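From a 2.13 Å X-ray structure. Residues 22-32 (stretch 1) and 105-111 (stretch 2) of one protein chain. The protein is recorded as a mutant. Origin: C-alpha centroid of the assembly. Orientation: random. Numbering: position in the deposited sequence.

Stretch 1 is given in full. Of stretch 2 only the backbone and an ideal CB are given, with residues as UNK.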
# COMPACT_ATOMS: atom_id res chain seq x y z
N ASN A 22 -15.07 -4.14 -19.38
CA ASN A 22 -14.23 -3.53 -20.40
C ASN A 22 -13.32 -2.51 -19.72
O ASN A 22 -13.78 -1.45 -19.31
CB ASN A 22 -15.08 -2.88 -21.50
CG ASN A 22 -14.25 -2.32 -22.64
OD1 ASN A 22 -13.10 -1.91 -22.45
ND2 ASN A 22 -14.82 -2.32 -23.84
N LEU A 23 -12.05 -2.86 -19.60
CA LEU A 23 -11.09 -2.05 -18.86
C LEU A 23 -10.88 -0.67 -19.47
O LEU A 23 -10.54 0.29 -18.77
CB LEU A 23 -9.75 -2.79 -18.77
CG LEU A 23 -9.74 -4.07 -17.92
CD1 LEU A 23 -8.49 -4.89 -18.18
CD2 LEU A 23 -9.83 -3.72 -16.44
N ARG A 24 -11.08 -0.55 -20.78
CA ARG A 24 -10.91 0.74 -21.44
C ARG A 24 -12.08 1.69 -21.15
O ARG A 24 -11.87 2.90 -20.98
CB ARG A 24 -10.78 0.55 -22.95
CG ARG A 24 -9.44 0.00 -23.40
CD ARG A 24 -8.80 0.90 -24.46
NE ARG A 24 -7.52 0.38 -24.91
CZ ARG A 24 -7.31 -0.15 -26.11
NH1 ARG A 24 -8.29 -0.21 -27.00
NH2 ARG A 24 -6.10 -0.61 -26.43
N SER A 25 -13.29 1.17 -21.09
CA SER A 25 -14.47 2.02 -21.02
C SER A 25 -15.06 2.11 -19.61
O SER A 25 -16.00 2.87 -19.38
CB SER A 25 -15.55 1.53 -21.99
OG SER A 25 -16.02 0.25 -21.59
N MET A 26 -14.53 1.33 -18.68
CA MET A 26 -15.16 1.24 -17.37
C MET A 26 -14.99 2.54 -16.57
O MET A 26 -13.96 3.21 -16.67
CB MET A 26 -14.59 0.07 -16.57
CG MET A 26 -13.19 0.31 -16.07
SD MET A 26 -12.57 -1.04 -15.06
CE MET A 26 -10.93 -0.40 -14.71
N ASP A 27 -16.01 2.89 -15.80
CA ASP A 27 -15.84 3.92 -14.78
C ASP A 27 -16.16 3.31 -13.42
O ASP A 27 -16.32 2.09 -13.32
CB ASP A 27 -16.70 5.15 -15.08
CG ASP A 27 -18.18 4.84 -15.17
OD1 ASP A 27 -18.60 3.74 -14.77
OD2 ASP A 27 -18.92 5.72 -15.65
N TYR A 28 -16.25 4.14 -12.38
CA TYR A 28 -16.43 3.64 -11.02
C TYR A 28 -17.61 2.68 -10.89
O TYR A 28 -17.49 1.61 -10.29
CB TYR A 28 -16.60 4.79 -10.01
CG TYR A 28 -16.87 4.28 -8.61
CD1 TYR A 28 -15.82 3.85 -7.79
CD2 TYR A 28 -18.16 4.20 -8.11
CE1 TYR A 28 -16.06 3.36 -6.51
CE2 TYR A 28 -18.41 3.71 -6.82
CZ TYR A 28 -17.36 3.30 -6.04
OH TYR A 28 -17.61 2.83 -4.77
N GLU A 29 -18.77 3.05 -11.42
CA GLU A 29 -19.94 2.20 -11.24
C GLU A 29 -19.78 0.83 -11.89
O GLU A 29 -20.31 -0.16 -11.38
CB GLU A 29 -21.20 2.89 -11.75
CG GLU A 29 -21.63 4.07 -10.89
CD GLU A 29 -21.95 3.67 -9.44
OE1 GLU A 29 -21.68 4.48 -8.52
OE2 GLU A 29 -22.48 2.56 -9.22
N ASP A 30 -19.05 0.75 -13.00
CA ASP A 30 -18.78 -0.55 -13.62
C ASP A 30 -17.93 -1.45 -12.72
O ASP A 30 -18.31 -2.58 -12.43
CB ASP A 30 -18.06 -0.37 -14.95
CG ASP A 30 -18.92 0.31 -16.00
OD1 ASP A 30 -20.13 0.03 -16.06
OD2 ASP A 30 -18.37 1.13 -16.75
N LEU A 31 -16.78 -0.93 -12.30
CA LEU A 31 -15.85 -1.73 -11.51
C LEU A 31 -16.44 -2.02 -10.13
O LEU A 31 -16.39 -3.16 -9.67
CB LEU A 31 -14.51 -1.01 -11.37
CG LEU A 31 -13.46 -1.76 -10.55
CD1 LEU A 31 -13.38 -3.22 -10.97
CD2 LEU A 31 -12.10 -1.08 -10.68
N ALA A 32 -17.02 -1.00 -9.49
CA ALA A 32 -17.64 -1.20 -8.18
C ALA A 32 -18.84 -2.14 -8.28
O ALA A 32 -19.13 -2.90 -7.35
CB ALA A 32 -18.06 0.15 -7.58
N UNK A 105 -1.88 -0.39 -13.14
CA UNK A 105 -2.94 0.08 -12.24
C UNK A 105 -4.09 0.71 -13.03
O UNK A 105 -3.86 1.61 -13.84
CB UNK A 105 -2.38 1.09 -11.24
N UNK A 106 -5.31 0.23 -12.81
CA UNK A 106 -6.50 0.89 -13.36
C UNK A 106 -7.22 1.58 -12.22
O UNK A 106 -7.57 0.94 -11.24
CB UNK A 106 -7.42 -0.10 -14.07
N UNK A 107 -7.45 2.89 -12.35
CA UNK A 107 -7.96 3.69 -11.25
C UNK A 107 -9.25 4.41 -11.66
O UNK A 107 -9.29 5.09 -12.69
CB UNK A 107 -6.90 4.70 -10.79
N UNK A 108 -10.31 4.22 -10.87
CA UNK A 108 -11.58 4.89 -11.10
C UNK A 108 -12.09 5.54 -9.82
O UNK A 108 -12.21 4.89 -8.79
CB UNK A 108 -12.61 3.90 -11.64
N UNK A 109 -12.41 6.83 -9.90
CA UNK A 109 -13.01 7.57 -8.79
C UNK A 109 -14.48 7.83 -9.05
O UNK A 109 -14.88 8.09 -10.18
CB UNK A 109 -12.28 8.89 -8.56
N UNK A 110 -15.30 7.76 -8.00
CA UNK A 110 -16.74 7.95 -8.19
C UNK A 110 -17.06 9.39 -8.58
O UNK A 110 -17.86 9.64 -9.48
CB UNK A 110 -17.50 7.57 -6.92
N UNK A 111 -16.41 10.33 -7.90
CA UNK A 111 -16.66 11.75 -8.14
C UNK A 111 -15.86 12.23 -9.35
O UNK A 111 -14.64 12.11 -9.38
CB UNK A 111 -16.30 12.58 -6.90

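Positions 105 to 109 run as a strand, so CB vectors alternate: 106 and 108 point toward stretch 1, while 107 and 109 point away.

Position 105 lies out of reach, with nothing of stretch 1 within 5.5 Å of its CB, so polar and apolar side chains are equally possible. The residue is D105, whose carboxylate is hydrogen-bonded elsewhere in the structure.

Position 106 points toward L23 and M26. Its ideal CB lies 3.6 Å from M26 CE and 4.9 Å from L23 CD2, and these apolar groups offer neither charge nor hydrogen-bond partner. A leucine, methionine, phenylalanine or tyrosine would suit. The residue is Y106, in the m rotamer. Its ring lies against L23, with CD2 of L23 4.2 Å from the centroid of the Y106 ring and only 4° off the ring normal, a nearly ideal CH-pi contact. M26 CE packs 3.6 Å from Y106 CB, and Y106 OH finds its hydrogen bond elsewhere in the structure.

Position 107 points away and is left undetermined by stretch 1; its phi/psi of -124/126 suits beta-branched residues. It is I107.

Position 108 meets stretch 1 where the loop enters the helix. Its ideal CB is 3.7 Å from Y28 N and 4.0 Å from D27 C, leaving little room beside the backbone, while L31 CD2 offers an apolar surface 5.1 Å away. A compact apolar side chain, such as valine or isoleucine, fits both demands. The residue is V108, and its two methyls reach different neighbors: CG2 lies 3.8 Å from L31 CD2, and CG1 lies 3.8 Å from D27 C and 4.5 Å from M26 CG.

Position 109 points away, so many side chains would do. It is Y109, whose contribution here comes from its backbone: one water accepts from Y28 N (3.1 Å) and donates to Y109 O (3.0 Å), joining the first turn of the helix to the strand without a direct hydrogen bond.

At position 110 the CB points sideways, yet it sits 3.6 Å from Y28 CD2. A side chain with aliphatic carbons near its base suits the ring, and a long polar or basic one could then continue past it. The residue is K110. Its CB stands 3.8 Å from the Y28 ring centroid, a CH-pi contact over the face, and its CD comes 4.2 Å from E29 OE1. The end leads away.

Position 111 points away, beyond reach, so polar side chains would do. D111 is an N-cap: its carboxylate accepts from a backbone N just past the stretch.

Stretch 2, residues 105-111: DYIVYKD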
# COMPACT_ATOMS: atom_id res chain seq x y z
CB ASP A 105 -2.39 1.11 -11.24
CG ASP A 105 -2.39 0.60 -9.81
OD1 ASP A 105 -3.08 -0.39 -9.51
OD2 ASP A 105 -1.69 1.21 -8.97
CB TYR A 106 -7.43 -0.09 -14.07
CG TYR A 106 -6.79 -0.86 -15.21
CD1 TYR A 106 -6.95 -0.45 -16.52
CD2 TYR A 106 -6.04 -2.00 -14.96
CE1 TYR A 106 -6.38 -1.15 -17.56
CE2 TYR A 106 -5.46 -2.71 -16.00
CZ TYR A 106 -5.63 -2.28 -17.30
OH TYR A 106 -5.05 -2.98 -18.33
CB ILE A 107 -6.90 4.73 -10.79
CG1 ILE A 107 -5.60 4.01 -10.38
CG2 ILE A 107 -7.43 5.63 -9.68
CD1 ILE A 107 -4.34 4.86 -10.54
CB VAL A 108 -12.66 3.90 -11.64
CG1 VAL A 108 -12.36 3.52 -13.06
CG2 VAL A 108 -12.74 2.64 -10.78
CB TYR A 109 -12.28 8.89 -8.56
CG TYR A 109 -11.06 8.76 -7.68
CD1 TYR A 109 -9.91 8.12 -8.14
CD2 TYR A 109 -11.05 9.30 -6.40
CE1 TYR A 109 -8.79 8.00 -7.33
CE2 TYR A 109 -9.94 9.20 -5.60
CZ TYR A 109 -8.82 8.54 -6.06
OH TYR A 109 -7.72 8.45 -5.25
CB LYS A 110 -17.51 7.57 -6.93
CG LYS A 110 -19.01 7.77 -7.10
CD LYS A 110 -19.81 7.24 -5.92
CE LYS A 110 -19.37 7.89 -4.62
NZ LYS A 110 -20.19 7.43 -3.47
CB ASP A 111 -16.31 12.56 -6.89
CG ASP A 111 -16.53 14.05 -7.09
OD1 ASP A 111 -17.64 14.53 -6.80
OD2 ASP A 111 -15.59 14.73 -7.55
O HOH W 1 -14.83 6.89 -12.89
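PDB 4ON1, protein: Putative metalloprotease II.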